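Local coordinates for protein GTPase HflX (PDB 2QTF) that hydrolyses GTP, associates with the 50S ribosomal subunit and may act during protein synthesis or ribosome biogenesis, at residues M1-L6 with E56-I61; L6-E11 with T28-L33. One frame throughout, in Å; residues are numbered along the deposited sequence.

Contact 1 (M1-L6 with E56-I61)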
loop_
_atom_site.group_PDB
_atom_site.type_symbol
_atom_site.label_atom_id
_atom_site.label_comp_id
_atom_site.label_asym_id
_atom_site.label_seq_id
_atom_site.Cartn_x
_atom_site.Cartn_y
_atom_site.Cartn_z
ATOM N N MET A 1 -12.147 8.688 11.923
ATOM C CA MET A 1 -11.773 7.611 10.923
ATOM C C MET A 1 -11.538 6.331 11.752
ATOM O O MET A 1 -11.564 6.434 12.995
ATOM C CB MET A 1 -10.569 8.069 10.063
ATOM C CG MET A 1 -9.591 6.982 9.720
ATOM S SD MET A 1 -7.937 7.526 9.162
ATOM C CE MET A 1 -7.416 8.612 10.516
ATOM N N LYS A 2 -11.383 5.134 11.131
ATOM C CA LYS A 2 -11.396 3.835 11.893
ATOM C C LYS A 2 -10.173 3.748 12.724
ATOM O O LYS A 2 -9.104 4.089 12.267
ATOM C CB LYS A 2 -11.540 2.594 10.985
ATOM C CG LYS A 2 -12.668 2.773 9.925
ATOM C CD LYS A 2 -13.077 1.474 9.222
ATOM C CE LYS A 2 -12.314 1.245 7.965
ATOM N NZ LYS A 2 -12.678 -0.147 7.360
ATOM N N THR A 3 -10.321 3.243 13.960
ATOM C CA THR A 3 -9.244 3.232 14.932
ATOM C C THR A 3 -8.830 1.771 15.037
ATOM O O THR A 3 -9.680 0.876 14.980
ATOM C CB THR A 3 -9.771 3.697 16.325
ATOM O OG1 THR A 3 -11.033 3.062 16.511
ATOM C CG2 THR A 3 -10.098 5.259 16.290
ATOM N N ALA A 4 -7.532 1.526 15.192
ATOM C CA ALA A 4 -7.121 0.121 15.329
ATOM C C ALA A 4 -6.239 -0.004 16.566
ATOM O O ALA A 4 -5.458 0.946 16.878
ATOM C CB ALA A 4 -6.344 -0.357 14.092
ATOM N N ALA A 5 -6.334 -1.164 17.218
ATOM C CA ALA A 5 -5.306 -1.629 18.155
ATOM C C ALA A 5 -4.360 -2.566 17.346
ATOM O O ALA A 5 -4.860 -3.541 16.757
ATOM C CB ALA A 5 -5.979 -2.474 19.346
ATOM N N LEU A 6 -3.044 -2.282 17.312
ATOM C CA LEU A 6 -2.103 -3.068 16.453
ATOM C C LEU A 6 -1.175 -3.918 17.349
ATOM O O LEU A 6 -0.527 -3.376 18.230
ATOM C CB LEU A 6 -1.294 -2.108 15.561
ATOM C CG LEU A 6 -0.130 -2.691 14.736
ATOM C CD1 LEU A 6 -0.685 -3.681 13.698
ATOM C CD2 LEU A 6 0.700 -1.476 14.108
ATOM N N GLU A 56 -13.919 3.290 21.493
ATOM C CA GLU A 56 -13.023 4.007 20.664
ATOM C C GLU A 56 -12.065 3.110 19.785
ATOM O O GLU A 56 -11.124 3.620 19.176
ATOM C CB GLU A 56 -12.160 4.859 21.556
ATOM C CG GLU A 56 -12.995 5.969 22.345
ATOM C CD GLU A 56 -12.105 6.795 23.249
ATOM O OE1 GLU A 56 -11.019 6.244 23.707
ATOM O OE2 GLU A 56 -12.490 7.986 23.551
ATOM N N ILE A 57 -12.259 1.794 19.800
ATOM C CA ILE A 57 -11.381 0.874 18.965
ATOM C C ILE A 57 -12.338 0.120 18.093
ATOM O O ILE A 57 -13.174 -0.607 18.609
ATOM C CB ILE A 57 -10.575 -0.185 19.802
ATOM C CG1 ILE A 57 -9.646 0.517 20.770
ATOM C CG2 ILE A 57 -9.597 -1.070 18.818
ATOM C CD1 ILE A 57 -9.015 -0.435 21.840
ATOM N N SER A 58 -12.283 0.353 16.776
ATOM C CA SER A 58 -13.178 -0.329 15.888
ATOM C C SER A 58 -12.619 -1.648 15.434
ATOM O O SER A 58 -13.385 -2.523 15.078
ATOM C CB SER A 58 -13.574 0.527 14.686
ATOM O OG SER A 58 -12.446 0.816 13.899
ATOM N N THR A 59 -11.304 -1.832 15.511
ATOM C CA THR A 59 -10.704 -2.976 14.817
ATOM C C THR A 59 -9.442 -3.478 15.510
ATOM O O THR A 59 -8.594 -2.691 15.932
ATOM C CB THR A 59 -10.327 -2.584 13.308
ATOM O OG1 THR A 59 -11.519 -2.100 12.650
ATOM C CG2 THR A 59 -9.630 -3.742 12.503
ATOM N N LEU A 60 -9.325 -4.805 15.569
ATOM C CA LEU A 60 -8.073 -5.423 16.068
ATOM C C LEU A 60 -7.203 -5.840 14.876
ATOM O O LEU A 60 -7.687 -6.476 13.990
ATOM C CB LEU A 60 -8.422 -6.668 16.878
ATOM C CG LEU A 60 -7.282 -7.548 17.355
ATOM C CD1 LEU A 60 -6.250 -6.734 18.143
ATOM C CD2 LEU A 60 -7.891 -8.768 18.188
ATOM N N ILE A 61 -5.939 -5.418 14.846
ATOM C CA ILE A 61 -5.074 -5.826 13.765
ATOM C C ILE A 61 -3.854 -6.543 14.338
ATOM O O ILE A 61 -3.175 -5.991 15.199
ATOM C CB ILE A 61 -4.630 -4.585 12.870
ATOM C CG1 ILE A 61 -5.901 -3.906 12.295
ATOM C CG2 ILE A 61 -3.687 -5.060 11.704
ATOM C CD1 ILE A 61 -5.587 -2.553 11.602
#
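Two neighbouring parallel strands of the four-stranded sheet in the N-terminal part of HflX, 2-6 and 59-61, meet here, and the turn leading into the second is tied down by hydroxyl groups. Thr-3 points its CB at 56-61 with OG1 in the crowded position between backbone N and carbonyl carbon (chi1 42°). From there OG1 donates to Glu-56 O at 2.7 Å, approaching from above the carbonyl plane, and accepts from Ser-58 N at 3.0 Å. Ser-58, in the loop just before strand 59-61, answers: its OG, also in the crowded position, donates in the carbonyl plane to a lone pair of Thr-3 O at 3.0 Å. Ser-58 N reaches the same oxygen from above that plane, so two donors grip it, and Thr-59 N adds a weak third bond. Farther along, the pairing becomes regular. Ala-5 N donates to Thr-59 O, nearly along the C=O axis. On the face of Ala-4 and Leu-6, Ile-61 carries CG1 beside its backbone N and CG2 anti to it, and the two branches separate: CG2 crosses obliquely to Leu-6 CD1 at 3.9 Å, while CD1 presses on Ala-4 CB at 3.4 Å, tighter than ordinary van der Waals contact. On the opposite face, Ala-5 CB meets Ile-57 CG2 beside helix 45-52. The straightest bond of the pairing runs from Ile-61 N to Ala-5 O, 2.9 Å long with an N-H...O angle of 172°.

Contact 2 (L6-E11 with T28-L33)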
loop_
_atom_site.group_PDB
_atom_site.type_symbol
_atom_site.label_atom_id
_atom_site.label_comp_id
_atom_site.label_asym_id
_atom_site.label_seq_id
_atom_site.Cartn_x
_atom_site.Cartn_y
_atom_site.Cartn_z
ATOM N N LEU A 6 -3.044 -2.282 17.312
ATOM C CA LEU A 6 -2.103 -3.068 16.453
ATOM C C LEU A 6 -1.175 -3.918 17.349
ATOM O O LEU A 6 -0.527 -3.376 18.230
ATOM C CB LEU A 6 -1.294 -2.108 15.561
ATOM C CG LEU A 6 -0.130 -2.691 14.736
ATOM C CD1 LEU A 6 -0.685 -3.681 13.698
ATOM C CD2 LEU A 6 0.700 -1.476 14.108
ATOM N N PHE A 7 -1.115 -5.223 17.117
ATOM C CA PHE A 7 -0.062 -6.068 17.659
ATOM C C PHE A 7 0.966 -6.380 16.627
ATOM O O PHE A 7 0.631 -6.949 15.547
ATOM C CB PHE A 7 -0.674 -7.403 18.151
ATOM C CG PHE A 7 -1.548 -7.220 19.334
ATOM C CD1 PHE A 7 -1.100 -7.608 20.597
ATOM C CD2 PHE A 7 -2.772 -6.536 19.223
ATOM C CE1 PHE A 7 -1.918 -7.414 21.702
ATOM C CE2 PHE A 7 -3.582 -6.303 20.336
ATOM C CZ PHE A 7 -3.132 -6.762 21.599
ATOM N N VAL A 8 2.227 -6.071 16.935
ATOM C CA VAL A 8 3.311 -6.172 15.940
ATOM C C VAL A 8 4.683 -6.284 16.651
ATOM O O VAL A 8 4.865 -5.638 17.683
ATOM C CB VAL A 8 3.289 -4.895 14.963
ATOM C CG1 VAL A 8 3.516 -3.602 15.719
ATOM C CG2 VAL A 8 4.283 -4.993 13.812
ATOM N N SER A 9 5.632 -7.013 16.083
ATOM C CA SER A 9 7.013 -7.074 16.663
ATOM C C SER A 9 7.718 -5.717 16.447
ATOM O O SER A 9 7.342 -4.918 15.526
ATOM C CB SER A 9 7.785 -8.137 15.904
ATOM O OG SER A 9 8.074 -7.630 14.580
ATOM N N LYS A 10 8.785 -5.409 17.214
ATOM C CA LYS A 10 9.416 -4.119 17.027
ATOM C C LYS A 10 10.083 -4.051 15.684
ATOM O O LYS A 10 10.203 -2.973 15.129
ATOM C CB LYS A 10 10.378 -3.753 18.196
ATOM C CG LYS A 10 9.592 -3.118 19.375
ATOM C CD LYS A 10 9.600 -1.586 19.215
ATOM C CE LYS A 10 8.540 -0.896 19.993
ATOM N NZ LYS A 10 8.492 0.530 19.622
ATOM N N GLU A 11 10.466 -5.201 15.165
ATOM C CA GLU A 11 11.139 -5.331 13.930
ATOM C C GLU A 11 10.210 -4.804 12.810
ATOM O O GLU A 11 10.652 -4.056 11.912
ATOM C CB GLU A 11 11.459 -6.822 13.730
ATOM C CG GLU A 11 11.668 -7.192 12.261
ATOM C CD GLU A 11 12.345 -8.538 11.979
ATOM O OE1 GLU A 11 11.932 -9.636 12.492
ATOM O OE2 GLU A 11 13.295 -8.468 11.143
ATOM N N THR A 28 -4.352 3.415 17.173
ATOM C CA THR A 28 -4.499 4.111 18.459
ATOM C C THR A 28 -3.863 3.437 19.627
ATOM O O THR A 28 -3.750 4.059 20.682
ATOM C CB THR A 28 -5.897 4.561 18.795
ATOM O OG1 THR A 28 -6.795 3.448 18.800
ATOM C CG2 THR A 28 -6.388 5.663 17.794
ATOM N N SER A 29 -3.474 2.173 19.480
ATOM C CA SER A 29 -2.562 1.595 20.442
ATOM C C SER A 29 -1.773 0.496 19.798
ATOM O O SER A 29 -2.195 -0.025 18.759
ATOM C CB SER A 29 -3.369 1.056 21.618
ATOM O OG SER A 29 -4.272 0.134 21.150
ATOM N N ILE A 30 -0.637 0.150 20.394
ATOM C CA ILE A 30 0.322 -0.715 19.783
ATOM C C ILE A 30 0.905 -1.614 20.868
ATOM O O ILE A 30 1.339 -1.131 21.934
ATOM C CB ILE A 30 1.496 0.050 19.125
ATOM C CG1 ILE A 30 0.989 1.097 18.155
ATOM C CG2 ILE A 30 2.467 -0.879 18.429
ATOM C CD1 ILE A 30 2.076 2.058 17.565
ATOM N N TYR A 31 0.997 -2.896 20.580
ATOM C CA TYR A 31 1.530 -3.815 21.578
ATOM C C TYR A 31 2.461 -4.692 20.850
ATOM O O TYR A 31 2.221 -4.912 19.646
ATOM C CB TYR A 31 0.394 -4.646 22.126
ATOM C CG TYR A 31 -0.698 -3.855 22.764
ATOM C CD1 TYR A 31 -0.619 -3.452 24.112
ATOM C CD2 TYR A 31 -1.873 -3.553 22.060
ATOM C CE1 TYR A 31 -1.672 -2.697 24.704
ATOM C CE2 TYR A 31 -2.906 -2.842 22.630
ATOM C CZ TYR A 31 -2.780 -2.411 23.985
ATOM O OH TYR A 31 -3.831 -1.748 24.581
ATOM N N LYS A 32 3.511 -5.222 21.519
ATOM C CA LYS A 32 4.319 -6.259 20.908
ATOM C C LYS A 32 3.491 -7.546 20.659
ATOM O O LYS A 32 2.460 -7.694 21.243
ATOM C CB LYS A 32 5.565 -6.568 21.830
ATOM C CG LYS A 32 6.523 -5.398 21.828
ATOM C CD LYS A 32 7.783 -5.706 22.639
ATOM C CE LYS A 32 8.642 -4.463 22.770
ATOM N NZ LYS A 32 10.040 -4.859 22.312
ATOM N N LEU A 33 3.951 -8.494 19.827
ATOM C CA LEU A 33 3.292 -9.785 19.778
ATOM C C LEU A 33 3.421 -10.506 21.119
ATOM O O LEU A 33 4.395 -10.280 21.881
ATOM C CB LEU A 33 3.829 -10.700 18.654
ATOM C CG LEU A 33 3.783 -10.151 17.200
ATOM C CD1 LEU A 33 4.557 -11.107 16.287
ATOM C CD2 LEU A 33 2.313 -10.014 16.794
#
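Phe-7 lays its ring alongside that of Tyr-31 in an offset stack, the centroids 4.8 Å apart and the planes inclined by 26°. Both side chains point the same way, each with CG anti to its own carbonyl carbon. The offset brings one ring carbon of the tyrosine over the phenylalanine face: Tyr-31 CD2 lies 3.5 Å from Phe-7 CZ, near the rim rather than the middle. Tyr-31 CB sits over that ring too, 4.0 Å from its centroid, in a CH-pi contact. At the root of the Phe-7 side chain, CB touches Leu-33 CD2, which curls back against the backbone of Phe-7. An alanine in place of Phe-7 would probably loosen this edge of the sheet, since Tyr-31 would lose its stacking partner and its CB the aromatic face beneath it. The strands beneath pair in parallel through Leu-6, whose N donates to Ser-29 O at 2.8 Å with an N-H...O angle of 172° and whose O accepts from Tyr-31 N; just past the strand Val-8 N donates to Tyr-31 O at 2.9 Å. On the other face Val-8 CG1 runs beside Ile-30 CG2 at 4.0 Å. Beyond the strands Lys-10 and Lys-32 cross at about a right angle, with Lys-32 NZ 3.4 Å from Lys-10 CG; Lys-10 NZ forms a salt bridge to Glu-13. These are the two strands of a beta-alpha-beta unit, whose helix 13-22 packs on Val-8 and Ile-30, while on the face of the rings Phe-7 also touches Leu-60 of strand 59-62 and Tyr-31 OH hydrogen-bonds to Lys-47 of helix 45-52.

Strand 2-7 is common to both contacts: contact 1 joins it to strand 59-62 and contact 2 to strand 25-31, which forms an edge of the four-stranded parallel sheet. Their centres are 13 Å apart, and Leu-6 belongs to both. Along the chain contact 2 is nested within the loop that contact 1 closes, so the strand order 25-31, 2-7, 59-62 departs from the sequence order. The contacts also touch directly, with Ala-5 CB packed 3.6 Å from Ser-29 OG. Strand 2-7 is thus an interior strand of the N-terminal sheet, which is separate from the six-stranded sheet of the GTP-binding domain.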